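Local structure of fructokinase (5YGG) at residues Cys142-Ala147 / Asn174-Val179; Asp260-Gly265 / Lys306-Ala311. The protein catalyses the ATP-dependent phosphorylation of fructose, as a sugar kinase of the PfkB family. The protein carries 2 engineered substitutions. All coordinates share one frame; numbering follows the deposited sequence.

Contact 1: residues Cys142-Ala147 / Asn174-Val179; sequences CSIALA and NLREEV. With CA (calcium ion), chain D; FRU (beta-D-fructofuranose), chain C.
Ile144 reaches across to Arg176 and Val179, and its CD1 atom packs on both. Ile144 CD1 lies 3.9 Å from Arg176 CG, against the aliphatic part of that chain, and as close to Val179 CG2. Ile144 CD1 is also 3.8 Å from fructose C1. Val179 divides its two branches: CG1, anti to the backbone N (chi1 180°), goes to Ala147 CB, while CG2 takes Ile144. These three residues form the close-packed apolar end, and Phe115 of strand 113-115 covers both Ile144 and Val179.

Both loops leave the C-terminal ends of neighbouring parallel strands, 138-142 and 168-172, joined through helix 151-165 in a beta-alpha-beta crossover. This edge of an alpha/beta sheet is where such folds commonly bind their ligands, and here the loops present Ile144, Asn174 and Arg176 to fructose.

Toward the middle, the loops touch less directly and two waters fill in. One water donates to Ser143 OG and accepts from Arg176 N; Ser143 OG is also bonded to Pro173 O. The other accepts from Ile144 N and donates to Asn174 O. Arg176 bends at chi2 (-75°), turning its guanidinium away from Ile144 to the sugar: NE points almost straight at fructose O2 (3.1 Å), NH2 bonds O5, and NH1 is anchored by Leu175 O at 3.0 Å, which it meets from above the carbonyl plane.

Around Asn174 packing gives way to metal and ordered water. Asn174 OD1 binds calcium at 2.5 Å, beside three waters and one ligand from outside the two segments; ND2, held mainly by Asp266, gives Cys142 SG only a weak, long bond of 3.6 Å.

Contact 2: residues Asp260-Gly265 / Lys306-Ala311; sequences DCTGAG and KGAMTA. Engineered in segment 260-265: Cys261 (natural residue Thr). With K (potassium ion), chain E.
A potassium ion joins Asp260 and Gly307 almost entirely through main-chain oxygen. Asp260 O, Thr262 O and Gly307 O coordinate it at 2.7 to 2.8 Å, and the one side-chain ligand is Asp260 OD2, at 2.9 Å. Ala302 O and Gln305 O complete six ligands.

With CG of Asp260 anti to the backbone N (chi1 166°), OD2 faces the second loop and takes Gly307 N at 2.8 Å, nearly along its own C-O axis, while also binding the metal. OD1 turns back to its own segment: Thr262 N meets it from above the carboxylate plane, closing an Asx turn, and Thr262 OG1 donates to the syn lone pair of Asp260 OD1 at 2.7 Å. These bonds and the metal fix the group's rotation, and the nearby cation probably keeps it ionised.

Past the ion the backbones close up. Gly263 brings its CA within 3.8 Å of Ala308 CB, which also packs on Thr262 CG2, and Ala308 CA donates a C-H contact to Thr262 O. A water donates to both Gly263 O and Ala308 O. Engineered Cys261 points elsewhere, to a disulfide with Cys108, likewise engineered.

Gly263 caps helix 264-278, whose first residues Ala264 and Gly265 touch ADP. A monovalent-cation site beside this glycine-rich turn is found in many ribokinase-like kinases, in which the start of this helix forms an anion hole; the same role is probable here.

How the contacts relate
Contact 1 and contact 2 are both buried, share no secondary-structure element, and stand on different sides of the bound fructose, their centres about 18 Å apart and their nearest atoms about 6 Å apart. Contact 1 joins two loops at the strand ends of the central sheet and relies on side chains, methyl packing and a guanidinium, with waters bridging mostly main-chain atoms. Contact 2 joins the turn leading into helix 264-278 to the loop between helices 285-302 and 315-322, and main-chain oxygens around a potassium ion do most of its work. The metals differ likewise, calcium being largely water-bound and potassium held by protein. Asp266, directly following 260-265, ties them together by bonding both Asn174 and the sugar.

Contact 1: residues Cys142-Ala147 / Asn174-Val179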
loop_
_atom_site.group_PDB
_atom_site.type_symbol
_atom_site.label_atom_id
_atom_site.label_comp_id
_atom_site.label_asym_id
_atom_site.label_seq_id
_atom_site.Cartn_x
_atom_site.Cartn_y
_atom_site.Cartn_z
ATOM N N CYS A 142 -1.324 -5.486 20.854
ATOM C CA CYS A 142 -2.299 -6.259 20.080
ATOM C C CYS A 142 -1.586 -7.366 19.317
ATOM O O CYS A 142 -0.357 -7.367 19.245
ATOM C CB CYS A 142 -3.049 -5.367 19.092
ATOM S SG CYS A 142 -3.916 -3.970 19.844
ATOM N N SER A 143 -2.343 -8.289 18.724
ATOM C CA SER A 143 -1.711 -9.484 18.157
ATOM C C SER A 143 -0.912 -9.250 16.875
ATOM O O SER A 143 -0.080 -10.076 16.540
ATOM C CB SER A 143 -2.739 -10.586 17.871
ATOM O OG SER A 143 -3.620 -10.200 16.834
ATOM N N ILE A 144 -1.153 -8.169 16.140
ATOM C CA ILE A 144 -0.341 -7.964 14.933
ATOM C C ILE A 144 1.154 -7.887 15.308
ATOM O O ILE A 144 2.025 -8.330 14.540
ATOM C CB ILE A 144 -0.798 -6.715 14.156
ATOM C CG1 ILE A 144 -1.993 -7.075 13.262
ATOM C CG2 ILE A 144 0.339 -6.120 13.317
ATOM C CD1 ILE A 144 -2.442 -5.908 12.375
ATOM N N ALA A 145 1.450 -7.383 16.511
ATOM C CA ALA A 145 2.837 -7.277 16.974
ATOM C C ALA A 145 3.452 -8.656 17.187
ATOM O O ALA A 145 4.676 -8.810 17.201
ATOM C CB ALA A 145 2.918 -6.459 18.273
ATOM N N LEU A 146 2.592 -9.657 17.321
ATOM C CA LEU A 146 3.038 -11.044 17.489
ATOM C C LEU A 146 3.023 -11.848 16.181
ATOM O O LEU A 146 3.371 -13.031 16.168
ATOM C CB LEU A 146 2.150 -11.743 18.518
ATOM C CG LEU A 146 1.939 -11.016 19.843
ATOM C CD1 LEU A 146 0.982 -11.803 20.719
ATOM C CD2 LEU A 146 3.268 -10.749 20.567
ATOM N N ALA A 147 2.610 -11.219 15.084
ATOM C CA ALA A 147 2.345 -11.965 13.853
ATOM C C ALA A 147 3.590 -12.608 13.240
ATOM O O ALA A 147 3.546 -13.761 12.809
ATOM C CB ALA A 147 1.680 -11.054 12.834
ATOM N N ASN A 174 -7.242 -8.400 18.930
ATOM C CA ASN A 174 -7.459 -7.601 17.730
ATOM C C ASN A 174 -7.023 -8.376 16.491
ATOM O O ASN A 174 -6.163 -7.929 15.722
ATOM C CB ASN A 174 -6.683 -6.284 17.817
ATOM C CG ASN A 174 -7.557 -5.070 17.588
ATOM O OD1 ASN A 174 -8.562 -5.132 16.878
ATOM N ND2 ASN A 174 -7.168 -3.946 18.189
ATOM N N LEU A 175 -7.595 -9.560 16.322
ATOM C CA LEU A 175 -7.083 -10.514 15.339
ATOM C C LEU A 175 -7.167 -10.035 13.889
ATOM O O LEU A 175 -8.210 -9.554 13.425
ATOM C CB LEU A 175 -7.826 -11.836 15.490
ATOM C CG LEU A 175 -7.699 -12.486 16.864
ATOM C CD1 LEU A 175 -8.516 -13.791 16.920
ATOM C CD2 LEU A 175 -6.212 -12.714 17.248
ATOM N N ARG A 176 -6.049 -10.177 13.182
ATOM C CA ARG A 176 -5.992 -9.915 11.747
ATOM C C ARG A 176 -5.160 -11.019 11.110
ATOM O O ARG A 176 -3.955 -10.872 10.929
ATOM C CB ARG A 176 -5.396 -8.544 11.452
ATOM C CG ARG A 176 -6.024 -7.393 12.238
ATOM C CD ARG A 176 -7.422 -6.977 11.734
ATOM N NE ARG A 176 -7.791 -5.714 12.373
ATOM C CZ ARG A 176 -8.479 -5.616 13.508
ATOM N NH1 ARG A 176 -8.925 -6.707 14.122
ATOM N NH2 ARG A 176 -8.732 -4.422 14.026
ATOM N N GLU A 177 -5.812 -12.129 10.789
ATOM C CA GLU A 177 -5.104 -13.346 10.397
ATOM C C GLU A 177 -4.210 -13.169 9.175
ATOM O O GLU A 177 -3.142 -13.773 9.100
ATOM C CB GLU A 177 -6.120 -14.464 10.150
ATOM C CG GLU A 177 -5.511 -15.805 9.793
ATOM C CD GLU A 177 -6.569 -16.851 9.495
ATOM O OE1 GLU A 177 -6.502 -17.943 10.089
ATOM O OE2 GLU A 177 -7.462 -16.582 8.664
ATOM N N GLU A 178 -4.613 -12.326 8.228
ATOM C CA GLU A 178 -3.864 -12.259 6.973
ATOM C C GLU A 178 -2.458 -11.683 7.158
ATOM O O GLU A 178 -1.618 -11.786 6.271
ATOM C CB GLU A 178 -4.607 -11.435 5.912
ATOM C CG GLU A 178 -4.536 -9.914 6.078
ATOM C CD GLU A 178 -4.779 -9.198 4.745
ATOM O OE1 GLU A 178 -3.988 -9.417 3.797
ATOM O OE2 GLU A 178 -5.744 -8.423 4.638
ATOM N N VAL A 179 -2.221 -11.062 8.310
ATOM C CA VAL A 179 -0.932 -10.458 8.601
ATOM C C VAL A 179 0.100 -11.532 8.964
ATOM O O VAL A 179 1.305 -11.321 8.827
ATOM C CB VAL A 179 -1.066 -9.417 9.745
ATOM C CG1 VAL A 179 0.287 -8.779 10.068
ATOM C CG2 VAL A 179 -2.089 -8.346 9.357
HETATM CA CA CA D . -10.875 -4.831 17.706
HETATM C C1 FRU C . -4.680 -2.810 12.247
HETATM C C2 FRU C . -6.104 -2.226 12.067
HETATM C C3 FRU C . -6.090 -0.779 11.553
HETATM C C4 FRU C . -7.146 -0.181 12.128
HETATM C C5 FRU C . -7.224 -0.892 13.592
HETATM C C6 FRU C . -8.621 -0.920 14.156
HETATM O O1 FRU C . -4.006 -2.283 13.385
HETATM O O2 FRU C . -6.795 -2.996 11.292
HETATM O O3 FRU C . -6.232 -0.839 10.079
HETATM O O4 FRU C . -6.989 1.249 12.317
HETATM O O5 FRU C . -6.807 -2.125 13.459
HETATM O O6 FRU C . -8.572 -1.708 15.345
HETATM O O HOH W 1 -3.353 -10.339 14.248
HETATM O O HOH W 2 -3.635 -6.711 16.117
HETATM O O HOH W 3 -10.938 -6.951 16.218
HETATM O O HOH W 4 -10.532 -6.631 19.785
HETATM O O HOH W 5 -9.840 -3.239 19.507
#

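Contact 2: residues Asp260-Gly265 / Lys306-Ala311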
loop_
_atom_site.group_PDB
_atom_site.type_symbol
_atom_site.label_atom_id
_atom_site.label_comp_id
_atom_site.label_asym_id
_atom_site.label_seq_id
_atom_site.Cartn_x
_atom_site.Cartn_y
_atom_site.Cartn_z
ATOM N N ASP A 260 -19.213 4.856 11.136
ATOM C CA ASP A 260 -18.014 4.100 10.760
ATOM C C ASP A 260 -17.457 3.335 11.954
ATOM O O ASP A 260 -16.866 3.926 12.842
ATOM C CB ASP A 260 -16.941 5.034 10.195
ATOM C CG ASP A 260 -15.569 4.360 10.099
ATOM O OD1 ASP A 260 -15.514 3.157 9.764
ATOM O OD2 ASP A 260 -14.556 5.034 10.357
ATOM N N CYS A 261 -17.623 2.012 11.967
ATOM C CA CYS A 261 -17.206 1.228 13.126
ATOM C C CYS A 261 -15.689 1.140 13.308
ATOM O O CYS A 261 -15.224 0.669 14.344
ATOM C CB CYS A 261 -17.794 -0.179 13.040
ATOM S SG CYS A 261 -17.459 -1.011 11.484
ATOM N N THR A 262 -14.926 1.577 12.307
ATOM C CA THR A 262 -13.464 1.523 12.375
ATOM C C THR A 262 -12.959 2.183 13.648
ATOM O O THR A 262 -13.274 3.342 13.912
ATOM C CB THR A 262 -12.799 2.227 11.171
ATOM O OG1 THR A 262 -13.289 1.667 9.951
ATOM C CG2 THR A 262 -11.284 2.049 11.232
ATOM N N GLY A 263 -12.189 1.437 14.439
ATOM C CA GLY A 263 -11.600 1.978 15.651
ATOM C C GLY A 263 -12.427 1.937 16.932
ATOM O O GLY A 263 -11.916 2.344 17.979
ATOM N N ALA A 264 -13.679 1.468 16.871
ATOM C CA ALA A 264 -14.536 1.424 18.068
ATOM C C ALA A 264 -13.889 0.660 19.236
ATOM O O ALA A 264 -13.895 1.119 20.382
ATOM C CB ALA A 264 -15.913 0.803 17.729
ATOM N N GLY A 265 -13.328 -0.507 18.946
ATOM C CA GLY A 265 -12.727 -1.333 19.975
ATOM C C GLY A 265 -11.497 -0.702 20.600
ATOM O O GLY A 265 -11.246 -0.870 21.793
ATOM N N LYS A 306 -15.843 9.038 10.239
ATOM C CA LYS A 306 -14.938 8.148 9.511
ATOM C C LYS A 306 -13.505 8.327 9.987
ATOM O O LYS A 306 -13.046 9.456 10.218
ATOM C CB LYS A 306 -15.024 8.391 7.994
ATOM C CG LYS A 306 -16.280 7.849 7.312
ATOM C CD LYS A 306 -16.135 7.957 5.788
ATOM C CE LYS A 306 -17.277 7.292 5.037
ATOM N NZ LYS A 306 -17.159 7.545 3.560
ATOM N N GLY A 307 -12.808 7.203 10.119
ATOM C CA GLY A 307 -11.452 7.188 10.634
ATOM C C GLY A 307 -11.442 6.655 12.047
ATOM O O GLY A 307 -12.323 6.975 12.845
ATOM N N ALA A 308 -10.443 5.849 12.376
ATOM C CA ALA A 308 -10.332 5.319 13.733
ATOM C C ALA A 308 -10.132 6.412 14.787
ATOM O O ALA A 308 -10.625 6.285 15.907
ATOM C CB ALA A 308 -9.183 4.319 13.813
ATOM N N MET A 309 -9.400 7.473 14.441
ATOM C CA MET A 309 -9.017 8.476 15.441
ATOM C C MET A 309 -9.922 9.697 15.480
ATOM O O MET A 309 -9.917 10.458 16.452
ATOM C CB MET A 309 -7.587 8.945 15.191
ATOM C CG MET A 309 -6.544 7.874 15.423
ATOM S SD MET A 309 -4.921 8.551 15.058
ATOM C CE MET A 309 -3.837 7.118 15.335
ATOM N N THR A 310 -10.697 9.874 14.419
ATOM C CA THR A 310 -11.356 11.146 14.179
ATOM C C THR A 310 -12.271 11.552 15.324
ATOM O O THR A 310 -12.255 12.701 15.771
ATOM C CB THR A 310 -12.158 11.082 12.890
ATOM O OG1 THR A 310 -11.317 10.551 11.845
ATOM C CG2 THR A 310 -12.642 12.465 12.499
ATOM N N ALA A 311 -13.035 10.595 15.834
ATOM C CA ALA A 311 -14.042 10.928 16.833
ATOM C C ALA A 311 -13.673 10.469 18.238
ATOM O O ALA A 311 -14.533 10.409 19.118
ATOM C CB ALA A 311 -15.381 10.347 16.427
HETATM K K K E . -14.675 5.663 13.226
HETATM O O HOH W 6 -9.842 4.212 17.753
#